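Local coordinates for protein superoxide dismutase (Leishmania major, PDB 4F2N) that converts superoxide radicals into molecular oxygen and hydrogen peroxide at an iron centre, as a homodimeric iron superoxide dismutase probably guarding the parasite against oxidative damage, at residues Val97-Asn100 against Gln101-His105; Trp218-Val221 against Cys222-Glu226. All coordinates share one frame; numbering follows the deposited sequence.

Interaction 1 of 2, residues Val97-Asn100 against Gln101-His105; sequences VMFN and QAAQH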
loop_
_atom_site.group_PDB
_atom_site.type_symbol
_atom_site.label_atom_id
_atom_site.label_comp_id
_atom_site.label_asym_id
_atom_site.label_seq_id
_atom_site.Cartn_x
_atom_site.Cartn_y
_atom_site.Cartn_z
ATOM N N VAL B 97 -6.634 8.602 -12.470
ATOM C CA VAL B 97 -6.539 7.217 -12.897
ATOM C C VAL B 97 -5.385 7.058 -13.884
ATOM O O VAL B 97 -4.521 6.197 -13.711
ATOM C CB VAL B 97 -7.883 6.693 -13.458
ATOM C CG1 VAL B 97 -7.717 5.321 -14.084
ATOM C CG2 VAL B 97 -8.912 6.626 -12.332
ATOM N N MET B 98 -5.342 7.917 -14.899
ATOM C CA MET B 98 -4.234 7.843 -15.838
ATOM C C MET B 98 -2.890 8.180 -15.188
ATOM O O MET B 98 -1.872 7.528 -15.469
ATOM C CB MET B 98 -4.476 8.737 -17.056
ATOM C CG MET B 98 -3.314 8.687 -18.036
ATOM S SD MET B 98 -3.815 9.116 -19.723
ATOM C CE MET B 98 -4.567 10.743 -19.501
ATOM N N PHE B 99 -2.879 9.190 -14.322
ATOM C CA PHE B 99 -1.625 9.539 -13.623
ATOM C C PHE B 99 -1.054 8.296 -12.932
ATOM O O PHE B 99 0.120 7.964 -13.092
ATOM C CB PHE B 99 -1.822 10.677 -12.593
ATOM C CG PHE B 99 -0.627 10.878 -11.702
ATOM C CD1 PHE B 99 0.434 11.679 -12.124
ATOM C CD2 PHE B 99 -0.522 10.205 -10.478
ATOM C CE1 PHE B 99 1.546 11.865 -11.327
ATOM C CE2 PHE B 99 0.612 10.365 -9.686
ATOM C CZ PHE B 99 1.647 11.191 -10.129
ATOM N N ASN B 100 -1.900 7.603 -12.173
ATOM C CA ASN B 100 -1.462 6.463 -11.405
ATOM C C ASN B 100 -0.879 5.365 -12.291
ATOM O O ASN B 100 0.139 4.775 -11.935
ATOM C CB ASN B 100 -2.599 5.910 -10.523
ATOM C CG ASN B 100 -2.894 6.792 -9.308
ATOM O OD1 ASN B 100 -2.053 7.572 -8.853
ATOM N ND2 ASN B 100 -4.101 6.633 -8.753
ATOM N N GLN B 101 -1.510 5.077 -13.440
ATOM C CA GLN B 101 -0.987 3.985 -14.288
ATOM C C GLN B 101 0.329 4.426 -14.948
ATOM O O GLN B 101 1.271 3.637 -15.052
ATOM C CB GLN B 101 -1.997 3.562 -15.356
ATOM C CG GLN B 101 -3.376 3.185 -14.812
ATOM C CD GLN B 101 -3.339 2.014 -13.861
ATOM O OE1 GLN B 101 -2.917 0.902 -14.211
ATOM N NE2 GLN B 101 -3.750 2.255 -12.645
ATOM N N ALA B 102 0.379 5.675 -15.407
ATOM C CA ALA B 102 1.585 6.199 -16.103
ATOM C C ALA B 102 2.777 6.287 -15.155
ATOM O O ALA B 102 3.893 5.784 -15.469
ATOM C CB ALA B 102 1.290 7.560 -16.730
ATOM N N ALA B 103 2.541 6.843 -13.967
ATOM C CA ALA B 103 3.601 6.920 -12.939
ATOM C C ALA B 103 4.039 5.525 -12.500
ATOM O O ALA B 103 5.230 5.275 -12.426
ATOM C CB ALA B 103 3.161 7.758 -11.736
ATOM N N GLN B 104 3.102 4.611 -12.211
ATOM C CA GLN B 104 3.520 3.244 -11.850
ATOM C C GLN B 104 4.300 2.548 -12.963
ATOM O O GLN B 104 5.242 1.779 -12.692
ATOM C CB GLN B 104 2.329 2.374 -11.389
ATOM C CG GLN B 104 1.816 2.755 -9.994
ATOM C CD GLN B 104 2.826 2.412 -8.878
ATOM O OE1 GLN B 104 3.801 3.151 -8.653
ATOM N NE2 GLN B 104 2.588 1.312 -8.173
ATOM N N HIS B 105 3.917 2.784 -14.223
ATOM C CA HIS B 105 4.672 2.213 -15.349
ATOM C C HIS B 105 6.094 2.728 -15.341
ATOM O O HIS B 105 7.057 1.957 -15.402
ATOM C CB HIS B 105 3.966 2.447 -16.701
ATOM C CG HIS B 105 4.761 1.991 -17.905
ATOM N ND1 HIS B 105 5.505 0.853 -17.909
ATOM C CD2 HIS B 105 4.886 2.545 -19.191
ATOM C CE1 HIS B 105 6.069 0.688 -19.118
ATOM N NE2 HIS B 105 5.715 1.730 -19.899
HETATM O O HOH W 1 -5.379 4.238 -12.083
#
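Phe-99 and Ala-103, one helical turn apart, form the tightly packed side of this contact within helix 96-113. The CB of Ala-103 sits over one face of the Phe-99 ring, 4.3 Å from the ring centroid and 19° off the ring normal, which meets the geometry of a CH-pi contact. It is offset toward the rim, with Phe-99 CZ the nearest ring atom at 4.1 Å. With CG anti to the backbone N (chi1 170°), the ring of Phe-99 leans forward along the helix and can lie against the methyl group. The same two residues are joined through the backbone, Ala-103 N donating to Phe-99 O at 2.8 Å and nearly straight. Thr-89, of helix 82-89, and Thr-90 also touch the Phe-99 side chain.

This helix belongs to the alpha-hairpin domain of iron/manganese superoxide dismutases and carries the iron ligand His-108. Gln-104 lies one turn before that ligand, its side chain about 5 Å from the iron; its amide is held by hydrogen bonds to Trp-156, Tyr-66 and Asn-107. Gln-104 N donates a hydrogen bond to Asn-100 O at 3.0 Å, and Phe-152 of the second subunit packs on both Gln-104 and Asn-100.

The solvent side lies at the exposed Val-97 and a water bridge. Gln-101 N bonds Val-97 O at 3.2 Å, longer than the other backbone bonds here. A water donates to that same carbonyl oxygen, Val-97 O, at 2.7 Å and accepts from Gln-101 NE2 at 2.6 Å. A bend at chi2 (-61°) folds the Gln-101 amide back toward this bridge, while its side chain also packs on helix 52-71.

Interaction 2 of 2, residues Trp218-Val221 against Cys222-Glu226; sequences WEFV and CHMYE
A Met-aromatic contact between Phe-220 and Met-224, four residues apart on the C-terminal helix 218-229, dominates this local, partly buried contact in the C-terminal domain. The two side chains lie side by side and point the same way. Met-224 CG covers one face of the Phe-220 ring, 3.7 Å from its centroid and 23° off the normal, a CH-pi approach displaced toward the rim. CZ is the ring atom of Phe-220 nearest to Met-224 CG, at 3.4 Å. The sulfur comes in more obliquely: Met-224 SD is 4.3 Å from the Phe-220 centroid, 40° off the normal. The bend at chi2 (-55°) brings SD beside the ring, while the methyl CE, set by chi3, turns away from it. Another aromatic, Phe-110, meets the Phe-220 ring with the planes steeply inclined.

Four i to i+4 backbone hydrogen bonds run between the segments, among them Met-224 N to Phe-220 O at 2.9 Å, which ties the same pair. At the start of the helix, Cys-222 N donates to Trp-218 O at 2.8 Å, while Asp-217 OD1 accepts from Phe-220 N. Val-221 and Met-224 both press on Ile-187 of strand 185-191, whereas Glu-219 and His-223 lie on the exposed flank. Such i to i+4 pairing of a phenylalanine and a methionine is a Met-aromatic motif along an alpha-helix, here on a helix that packs against the beta-sheet of the superoxide dismutase C-terminal domain.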
loop_
_atom_site.group_PDB
_atom_site.type_symbol
_atom_site.label_atom_id
_atom_site.label_comp_id
_atom_site.label_asym_id
_atom_site.label_seq_id
_atom_site.Cartn_x
_atom_site.Cartn_y
_atom_site.Cartn_z
ATOM N N TRP B 218 24.801 -0.621 -9.943
ATOM C CA TRP B 218 25.378 0.691 -9.634
ATOM C C TRP B 218 25.934 1.396 -10.859
ATOM O O TRP B 218 26.107 2.620 -10.859
ATOM C CB TRP B 218 26.442 0.589 -8.540
ATOM C CG TRP B 218 25.916 0.294 -7.159
ATOM C CD1 TRP B 218 26.165 -0.837 -6.370
ATOM C CD2 TRP B 218 25.058 1.158 -6.338
ATOM N NE1 TRP B 218 25.537 -0.723 -5.150
ATOM C CE2 TRP B 218 24.848 0.450 -5.076
ATOM C CE3 TRP B 218 24.475 2.411 -6.518
ATOM C CZ2 TRP B 218 24.081 0.987 -4.052
ATOM C CZ3 TRP B 218 23.688 2.946 -5.474
ATOM C CH2 TRP B 218 23.494 2.241 -4.274
ATOM N N GLU B 219 26.205 0.637 -11.915
ATOM C CA GLU B 219 26.620 1.248 -13.196
ATOM C C GLU B 219 25.487 2.076 -13.827
ATOM O O GLU B 219 25.721 3.170 -14.359
ATOM C CB GLU B 219 27.169 0.180 -14.150
ATOM C CG GLU B 219 28.430 -0.470 -13.591
ATOM C CD GLU B 219 28.976 -1.591 -14.458
ATOM O OE1 GLU B 219 28.610 -1.667 -15.649
ATOM O OE2 GLU B 219 29.788 -2.402 -13.952
ATOM N N PHE B 220 24.257 1.561 -13.759
ATOM C CA PHE B 220 23.118 2.327 -14.241
ATOM C C PHE B 220 22.915 3.548 -13.353
ATOM O O PHE B 220 22.665 4.638 -13.853
ATOM C CB PHE B 220 21.826 1.492 -14.271
ATOM C CG PHE B 220 20.610 2.304 -14.562
ATOM C CD1 PHE B 220 20.328 2.717 -15.875
ATOM C CD2 PHE B 220 19.748 2.686 -13.529
ATOM C CE1 PHE B 220 19.202 3.480 -16.144
ATOM C CE2 PHE B 220 18.618 3.450 -13.799
ATOM C CZ PHE B 220 18.348 3.834 -15.111
ATOM N N VAL B 221 22.991 3.364 -12.036
ATOM C CA VAL B 221 22.808 4.491 -11.109
ATOM C C VAL B 221 23.871 5.568 -11.432
ATOM O O VAL B 221 23.562 6.759 -11.490
ATOM C CB VAL B 221 22.901 4.066 -9.624
ATOM C CG1 VAL B 221 22.735 5.276 -8.712
ATOM C CG2 VAL B 221 21.845 2.999 -9.299
ATOM N N CYS B 222 25.115 5.143 -11.645
ATOM C CA CYS B 222 26.178 6.114 -11.957
ATOM C C CYS B 222 25.951 6.830 -13.301
ATOM O O CYS B 222 26.179 8.043 -13.414
ATOM C CB CYS B 222 27.547 5.431 -11.908
ATOM S SG CYS B 222 28.920 6.597 -12.075
ATOM N N HIS B 223 25.513 6.083 -14.318
ATOM C CA HIS B 223 25.114 6.667 -15.604
ATOM C C HIS B 223 24.048 7.728 -15.404
ATOM O O HIS B 223 24.136 8.827 -15.962
ATOM C CB HIS B 223 24.607 5.584 -16.567
ATOM C CG HIS B 223 24.142 6.127 -17.916
ATOM N ND1 HIS B 223 25.005 6.434 -18.913
ATOM C CD2 HIS B 223 22.861 6.434 -18.395
ATOM C CE1 HIS B 223 24.311 6.899 -19.979
ATOM N NE2 HIS B 223 23.003 6.897 -19.657
ATOM N N MET B 224 23.030 7.410 -14.599
ATOM C CA MET B 224 21.981 8.383 -14.275
ATOM C C MET B 224 22.545 9.611 -13.543
ATOM O O MET B 224 22.175 10.757 -13.818
ATOM C CB MET B 224 20.886 7.713 -13.423
ATOM C CG MET B 224 20.052 6.666 -14.185
ATOM S SD MET B 224 19.284 7.299 -15.700
ATOM C CE MET B 224 18.453 8.778 -15.143
ATOM N N TYR B 225 23.420 9.369 -12.586
ATOM C CA TYR B 225 24.028 10.470 -11.837
ATOM C C TYR B 225 24.773 11.450 -12.764
ATOM O O TYR B 225 24.573 12.668 -12.695
ATOM C CB TYR B 225 24.973 9.923 -10.746
ATOM C CG TYR B 225 25.775 11.026 -10.097
ATOM C CD1 TYR B 225 25.192 11.865 -9.153
ATOM C CD2 TYR B 225 27.096 11.290 -10.493
ATOM C CE1 TYR B 225 25.917 12.890 -8.557
ATOM C CE2 TYR B 225 27.823 12.330 -9.924
ATOM C CZ TYR B 225 27.216 13.130 -8.970
ATOM O OH TYR B 225 27.910 14.168 -8.394
ATOM N N GLU B 226 25.605 10.919 -13.646
ATOM C CA GLU B 226 26.385 11.777 -14.563
ATOM C C GLU B 226 25.489 12.640 -15.449
ATOM O O GLU B 226 25.701 13.859 -15.563
ATOM C CB GLU B 226 27.375 10.941 -15.378
ATOM C CG GLU B 226 28.535 10.459 -14.513
ATOM C CD GLU B 226 29.355 9.321 -15.121
ATOM O OE1 GLU B 226 29.021 8.812 -16.205
ATOM O OE2 GLU B 226 30.348 8.907 -14.501
#

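How the interactions relate
From the N terminus, interaction 1 comes first, on helix 96-113 of the alpha-hairpin domain; interaction 2 follows near the end of the chain, on helix 218-229 of the C-terminal domain. They are in series and neither nest nor cross. Each joins contiguous segments, so each closes only successive helical turns and no long loop. The centres of interactions 1 and 2 are about 25 Å apart, on opposite sides of the chain's centre. The nearest atoms of interactions 1 and 2 stay about 11 Å apart. The helix bearing interaction 1 nevertheless runs on to touch the helix of interaction 2 through Phe-110, connecting the two domains.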